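Local atomic coordinates of exopolygalacturonate lyase (Vibrio vulnificus, PDB entry 5A29), a protein that probably cleaves pectic polysaccharide chains by beta-elimination, as a metal-binding polysaccharide lyase of family 2. Residues Arg112-Arg115 against Tyr116-Asn120; Pro160-Pro163 against Phe164-His167; His171-Glu174 against Arg175-Ala179. All blocks are in the same frame, centred on the assembly; numbering follows the deposited sequence. Where two conformers were deposited one is given.

Contact 1 of 3, residues Arg112-Arg115 against Tyr116-Asn120; sequences RITR and YFMDN
Thr114 and Met118 run alongside each other from successive turns, the methyl CG2 of Thr114 resting 3.9 Å from SD of Met118. Met118 has its CG turned back beside its own backbone N (chi1 -69°), which brings CG to 3.4 Å from Thr114 O, and a bend at chi3 turns the terminal methyl off the line of the chain, toward Ala172 and Thr173 of helix 170-184. Thr114 puts CG2 anti to its N, on the side of the following turn, while its hydroxyl OG1 bonds to Ala110 O one turn back. Arg115 and Asp119 are paired in the same way, but what comes near the carboxylate is the aliphatic stem: CG of Arg115 lies 3.8 Å from OD2 of Asp119. NE of Arg115 is 5.6 Å from OD2 of Asp119, too far for a salt bridge, and any attraction would probably be weak and through space.

Four successive i to i+4 backbone bonds hold these turns, the alpha-helical pattern of helix 105-120 in its last stretch. They run from Tyr116 N to Arg112 O through to Asp119 N to Arg115 O, the last 2.8 Å long.

At the C-terminal end the side chain of Asn120 folds back on the helix. Its ND2 gives a nearly straight bond of 2.8 Å to Tyr116 O, in the carbonyl plane and on a lone pair, and also lies over one face of the Tyr116 ring, offset toward the rim. Phe117 faces inward and stacks on Phe84, whereas Thr114 and Met118 turn to helices 162-168 and 170-184.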
# COMPACT_ATOMS: atom_id res chain seq x y z
N ARG A 112 0.57 18.88 16.01
CA ARG A 112 0.43 20.22 15.46
C ARG A 112 0.13 20.30 13.95
O ARG A 112 -0.72 21.09 13.50
CB ARG A 112 1.69 21.07 15.81
CG ARG A 112 1.50 22.58 15.60
CD ARG A 112 2.69 23.41 16.14
NE ARG A 112 3.75 23.32 15.16
CZ ARG A 112 3.93 24.18 14.16
NH1 ARG A 112 3.19 25.26 14.06
NH2 ARG A 112 4.89 23.96 13.26
N ILE A 113 0.87 19.54 13.16
CA ILE A 113 0.64 19.46 11.71
C ILE A 113 -0.80 18.92 11.44
O ILE A 113 -1.54 19.41 10.56
CB ILE A 113 1.63 18.47 11.07
CG1 ILE A 113 3.07 19.08 11.14
CG2 ILE A 113 1.19 18.19 9.62
CD1 ILE A 113 4.21 18.08 10.96
N THR A 114 -1.10 17.82 12.10
CA THR A 114 -2.33 17.08 11.84
C THR A 114 -3.54 17.94 12.23
O THR A 114 -4.53 18.05 11.47
CB THR A 114 -2.31 15.74 12.55
OG1 THR A 114 -1.21 14.97 11.98
CG2 THR A 114 -3.59 14.96 12.32
N ARG A 115 -3.44 18.59 13.39
CA ARG A 115 -4.57 19.38 13.90
C ARG A 115 -4.81 20.55 12.94
O ARG A 115 -5.97 20.91 12.67
CB ARG A 115 -4.26 19.87 15.31
CG ARG A 115 -5.52 20.37 16.00
CD ARG A 115 -5.32 21.13 17.29
NE ARG A 115 -4.53 20.44 18.30
CZ ARG A 115 -4.91 19.36 18.97
NH1 ARG A 115 -6.02 18.73 18.65
NH2 ARG A 115 -4.13 18.87 19.91
N TYR A 116 -3.76 21.14 12.38
CA TYR A 116 -3.96 22.28 11.46
C TYR A 116 -4.61 21.81 10.12
O TYR A 116 -5.43 22.52 9.53
CB TYR A 116 -2.62 22.94 11.16
CG TYR A 116 -2.69 24.12 10.22
CD1 TYR A 116 -3.05 25.41 10.70
CD2 TYR A 116 -2.45 23.97 8.87
CE1 TYR A 116 -3.11 26.50 9.82
CE2 TYR A 116 -2.50 25.05 7.99
CZ TYR A 116 -2.85 26.31 8.47
OH TYR A 116 -2.94 27.38 7.59
N PHE A 117 -4.11 20.70 9.58
CA PHE A 117 -4.71 20.10 8.40
C PHE A 117 -6.21 19.84 8.63
O PHE A 117 -7.03 20.23 7.80
CB PHE A 117 -4.04 18.74 8.03
CG PHE A 117 -4.61 18.18 6.74
CD1 PHE A 117 -4.22 18.72 5.51
CD2 PHE A 117 -5.69 17.33 6.78
CE1 PHE A 117 -4.79 18.29 4.29
CE2 PHE A 117 -6.29 16.91 5.58
CZ PHE A 117 -5.82 17.38 4.34
N MET A 118 -6.55 19.18 9.74
CA MET A 118 -7.92 18.78 10.00
C MET A 118 -8.80 19.99 10.35
O MET A 118 -9.99 20.01 10.01
CB MET A 118 -7.98 17.71 11.09
CG MET A 118 -7.38 16.37 10.59
SD MET A 118 -7.46 14.93 11.66
CE MET A 118 -9.05 14.33 11.18
N ASP A 119 -8.23 21.03 10.96
CA ASP A 119 -8.98 22.30 11.15
C ASP A 119 -9.27 23.03 9.86
O ASP A 119 -10.21 23.82 9.81
CB ASP A 119 -8.29 23.26 12.16
CG ASP A 119 -8.33 22.72 13.57
OD1 ASP A 119 -9.13 21.80 13.81
OD2 ASP A 119 -7.56 23.16 14.45
N ASN A 120 -8.49 22.79 8.82
CA ASN A 120 -8.58 23.64 7.66
C ASN A 120 -8.93 23.04 6.34
O ASN A 120 -9.30 23.79 5.42
CB ASN A 120 -7.30 24.46 7.53
CG ASN A 120 -7.17 25.47 8.66
OD1 ASN A 120 -7.82 26.51 8.62
ND2 ASN A 120 -6.47 25.10 9.73

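Contact 2 of 3, residues Pro160-Pro163 against Phe164-His167; sequences PYYP and FLYH
The ring of Tyr161 lies flat beneath the CB of Phe164: this methylene sits 3.4 Å from the centroid of the Tyr161 ring and only 12° off its normal, a CH-pi contact made over the middle of one face. Both side chains extend with CG anti to the backbone N, and Tyr161 chi2 of only 13° turns its ring broadside to the methylene. The two ring planes are 18° apart, but the rings are displaced along each other, with centroids 5.3 Å apart, and the methylene rather than ring on ring carries the contact. The OH of Tyr161 is hydrogen-bonded to OG1 of Thr95 on helix 88-101.

Leu165 instead has CG anti to its carbonyl carbon, beside its own N, a turn that brings CG to 3.4 Å from Tyr161 O. From there CD1 of Leu165 reaches CB of Pro160 at 4.2 Å and, obliquely, the ring of Tyr162, one face of which has Pro160 CB near its rim.

Tyr161 is the N-cap residue of helix 162-168 and the centre of an inverse gamma turn. Its carbonyl O takes two donors, Leu165 N in the carbonyl plane at 3.0 Å and, less straight, Phe164 N from above that plane. Tyr166 N and His167 N hydrogen-bond to the carbonyl O of Tyr162 and Pro163, continuing the helix.

Around this short helix, Tyr161 and Phe164 meet helix 88-101, Phe164 and Leu165 also press on helix 105-120, and Tyr162 and Tyr166 lean on helix 234-250.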
# COMPACT_ATOMS: atom_id res chain seq x y z
N PRO A 160 -4.15 5.15 5.58
CA PRO A 160 -3.84 6.28 6.49
C PRO A 160 -3.60 5.86 7.92
O PRO A 160 -4.03 4.78 8.38
CB PRO A 160 -5.12 7.16 6.43
CG PRO A 160 -5.83 6.73 5.15
CD PRO A 160 -5.51 5.28 4.96
N TYR A 161 -2.99 6.77 8.68
CA TYR A 161 -2.59 6.45 10.04
C TYR A 161 -3.78 6.72 10.97
O TYR A 161 -3.72 7.55 11.89
CB TYR A 161 -1.35 7.34 10.37
CG TYR A 161 -0.58 7.05 11.67
CD1 TYR A 161 -0.75 5.90 12.42
CD2 TYR A 161 0.39 8.00 12.09
CE1 TYR A 161 -0.01 5.69 13.57
CE2 TYR A 161 1.12 7.80 13.24
CZ TYR A 161 0.92 6.70 13.96
OH TYR A 161 1.65 6.55 15.11
N TYR A 162 -4.87 5.96 10.78
CA TYR A 162 -6.10 6.23 11.55
C TYR A 162 -6.00 6.39 13.06
O TYR A 162 -6.64 7.28 13.57
CB TYR A 162 -7.24 5.21 11.21
CG TYR A 162 -7.71 5.28 9.75
CD1 TYR A 162 -8.30 6.42 9.22
CD2 TYR A 162 -7.55 4.19 8.89
CE1 TYR A 162 -8.73 6.50 7.89
CE2 TYR A 162 -8.00 4.26 7.57
CZ TYR A 162 -8.61 5.37 7.07
OH TYR A 162 -8.96 5.36 5.73
N PRO A 163 -5.32 5.48 13.76
CA PRO A 163 -5.30 5.60 15.21
C PRO A 163 -4.70 6.94 15.65
O PRO A 163 -5.13 7.50 16.67
CB PRO A 163 -4.36 4.48 15.63
CG PRO A 163 -4.52 3.42 14.54
CD PRO A 163 -4.58 4.28 13.32
N PHE A 164 -3.77 7.50 14.88
CA PHE A 164 -3.16 8.76 15.34
C PHE A 164 -4.11 9.87 14.93
O PHE A 164 -4.34 10.86 15.66
CB PHE A 164 -1.77 8.96 14.64
CG PHE A 164 -1.17 10.28 14.96
CD1 PHE A 164 -0.56 10.48 16.22
CD2 PHE A 164 -1.21 11.30 14.03
CE1 PHE A 164 -0.04 11.73 16.57
CE2 PHE A 164 -0.67 12.56 14.35
CZ PHE A 164 -0.11 12.77 15.64
N LEU A 165 -4.69 9.76 13.75
CA LEU A 165 -5.63 10.81 13.31
C LEU A 165 -6.80 10.88 14.35
O LEU A 165 -7.29 11.99 14.69
CB LEU A 165 -6.22 10.53 11.90
CG LEU A 165 -5.21 10.42 10.74
CD1 LEU A 165 -5.88 9.96 9.44
CD2 LEU A 165 -4.40 11.70 10.51
N TYR A 166 -7.22 9.71 14.82
CA TYR A 166 -8.33 9.61 15.79
C TYR A 166 -7.90 10.29 17.11
O TYR A 166 -8.67 10.98 17.78
CB TYR A 166 -8.67 8.13 16.05
CG TYR A 166 -9.96 8.00 16.82
CD1 TYR A 166 -11.19 8.10 16.17
CD2 TYR A 166 -9.96 7.83 18.21
CE1 TYR A 166 -12.38 8.03 16.89
CE2 TYR A 166 -11.14 7.79 18.94
CZ TYR A 166 -12.34 7.92 18.27
OH TYR A 166 -13.53 7.84 18.98
N HIS A 167 -6.69 9.99 17.55
CA HIS A 167 -6.07 10.69 18.66
C HIS A 167 -6.09 12.21 18.53
O HIS A 167 -6.37 12.87 19.50
CB HIS A 167 -4.63 10.15 18.89
CG HIS A 167 -3.81 10.98 19.83
ND1 HIS A 167 -3.84 10.78 21.20
CD2 HIS A 167 -2.88 11.93 19.61
CE1 HIS A 167 -2.98 11.61 21.78
NE2 HIS A 167 -2.39 12.32 20.84

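Contact 3 of 3, residues His171-Glu174 against Arg175-Ala179; sequences HATE and RYIKA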
# COMPACT_ATOMS: atom_id res chain seq x y z
N HIS A 171 -13.63 13.18 16.09
CA HIS A 171 -14.90 13.47 15.44
C HIS A 171 -14.66 13.58 13.93
O HIS A 171 -15.42 13.04 13.12
CB HIS A 171 -15.49 14.79 16.05
CG HIS A 171 -16.82 15.18 15.52
ND1 HIS A 171 -16.98 16.08 14.48
CD2 HIS A 171 -18.08 14.82 15.91
CE1 HIS A 171 -18.27 16.25 14.24
NE2 HIS A 171 -18.96 15.49 15.08
N ALA A 172 -13.62 14.30 13.55
CA ALA A 172 -13.27 14.40 12.15
C ALA A 172 -12.85 13.02 11.54
O ALA A 172 -13.15 12.78 10.36
CB ALA A 172 -12.21 15.49 11.91
N THR A 173 -12.22 12.16 12.34
CA THR A 173 -11.75 10.85 11.85
C THR A 173 -12.92 9.91 11.67
O THR A 173 -13.02 9.22 10.63
CB THR A 173 -10.70 10.25 12.78
OG1 THR A 173 -9.61 11.18 12.80
CG2 THR A 173 -10.20 8.85 12.21
N GLU A 174 -13.84 9.90 12.65
CA GLU A 174 -15.15 9.20 12.44
C GLU A 174 -15.88 9.69 11.20
O GLU A 174 -16.31 8.89 10.35
CB GLU A 174 -16.09 9.36 13.64
CG GLU A 174 -17.44 8.67 13.47
CD GLU A 174 -18.45 9.09 14.52
OE1 GLU A 174 -17.99 9.50 15.59
OE2 GLU A 174 -19.68 9.03 14.26
N ARG A 175 -16.08 11.01 11.06
CA ARG A 175 -16.74 11.52 9.86
C ARG A 175 -16.01 11.17 8.56
O ARG A 175 -16.64 10.88 7.52
CB ARG A 175 -16.99 13.04 9.89
CG ARG A 175 -17.96 13.47 11.01
CD ARG A 175 -18.00 15.00 11.11
NE ARG A 175 -17.97 15.69 9.80
CZ ARG A 175 -19.02 15.94 9.02
NH1 ARG A 175 -20.24 15.56 9.39
NH2 ARG A 175 -18.85 16.58 7.87
N TYR A 176 -14.69 11.22 8.59
CA TYR A 176 -13.92 10.85 7.40
C TYR A 176 -14.23 9.40 6.93
O TYR A 176 -14.51 9.20 5.75
CB TYR A 176 -12.39 11.03 7.60
CG TYR A 176 -11.68 10.52 6.38
CD1 TYR A 176 -11.73 11.25 5.21
CD2 TYR A 176 -11.07 9.27 6.38
CE1 TYR A 176 -11.18 10.78 4.05
CE2 TYR A 176 -10.52 8.75 5.21
CZ TYR A 176 -10.59 9.50 4.07
OH TYR A 176 -10.02 9.06 2.93
N ILE A 177 -14.08 8.42 7.82
CA ILE A 177 -14.32 7.02 7.46
C ILE A 177 -15.75 6.82 6.91
O ILE A 177 -15.96 6.12 5.91
CB ILE A 177 -14.04 6.11 8.67
CG1 ILE A 177 -12.53 6.13 8.99
CG2 ILE A 177 -14.53 4.67 8.48
CD1 ILE A 177 -12.22 5.48 10.34
N LYS A 178 -16.75 7.43 7.57
CA LYS A 178 -18.16 7.36 7.09
C LYS A 178 -18.33 8.04 5.74
O LYS A 178 -19.00 7.51 4.86
CB LYS A 178 -19.10 7.97 8.18
CG LYS A 178 -19.19 7.07 9.42
CD LYS A 178 -20.16 7.74 10.45
CE LYS A 178 -20.33 6.84 11.66
NZ LYS A 178 -21.24 7.47 12.66
N ALA A 179 -17.62 9.15 5.52
CA ALA A 179 -17.69 9.87 4.26
C ALA A 179 -16.98 9.11 3.17
O ALA A 179 -17.41 9.12 2.02
CB ALA A 179 -17.08 11.28 4.38
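The imidazole of His171 and the guanidinium of Arg175 lie with planes only 14° apart, the two side chains extending together in one direction. CG of Arg175 stands over one face of the His171 ring, toward the rim, and CD approaches obliquely, 3.4 Å from CE1 of His171. The arginine chain gets there by folding CG beside its own N (chi1 -64°), close to His171 O, while a bend at chi3 turns the guanidinium, which makes a cation-pi contact with Tyr203. The ring of Tyr176 points inward: it and the ring of Trp130 pack edge-to-face, and its OH bonds to His153.

His171 and Arg175 are i to i+4 neighbours on helix 170-184, whose backbone hydrogen bonds link Arg175, Tyr176, Ile177 and Lys178 to the carbonyls of His171, Ala172, Thr173 and Glu174.

Glu174 was modelled in two conformers. In the one described, a buried salt bridge joins it to Lys178, NZ of Lys178 lying 2.7 Å from OE2 of Glu174, on the anti side of the carboxylate and 19° out of its plane. Both chains are extended and cross on the way, and in this conformer OE1 of Glu174 also takes the side-chain amide of Asn255. NZ of Lys178 bonds in addition to the carbonyls of Asn255 and Asp205. Ile177 and the aliphatic part of Lys178 pack against Leu247 of helix 234-250.

In the fold
The three contacts follow one another along the chain and pack together, with centres about 12 Å (contacts 1 and 2), 15 Å (1 and 3) and 11 Å (2 and 3) apart. Contact 1 meets contact 2 where Thr114 CG2 lies 3.8 Å from Leu165 CD2, and reaches contact 3 through Met118 CE, 3.4 Å from Ala172 CB. Contacts 2 and 3 are joined by a probable hydrogen bond between Leu165 O and Thr173 OG1, 3.1 Å apart. Contact 3 is nearest the manganese site, the side chain of Tyr176 lying about 9 Å from that of the ligand Glu154; that of Pro160 is about 12 Å from that of Glu154, while contact 1 lies away from the annotated sites.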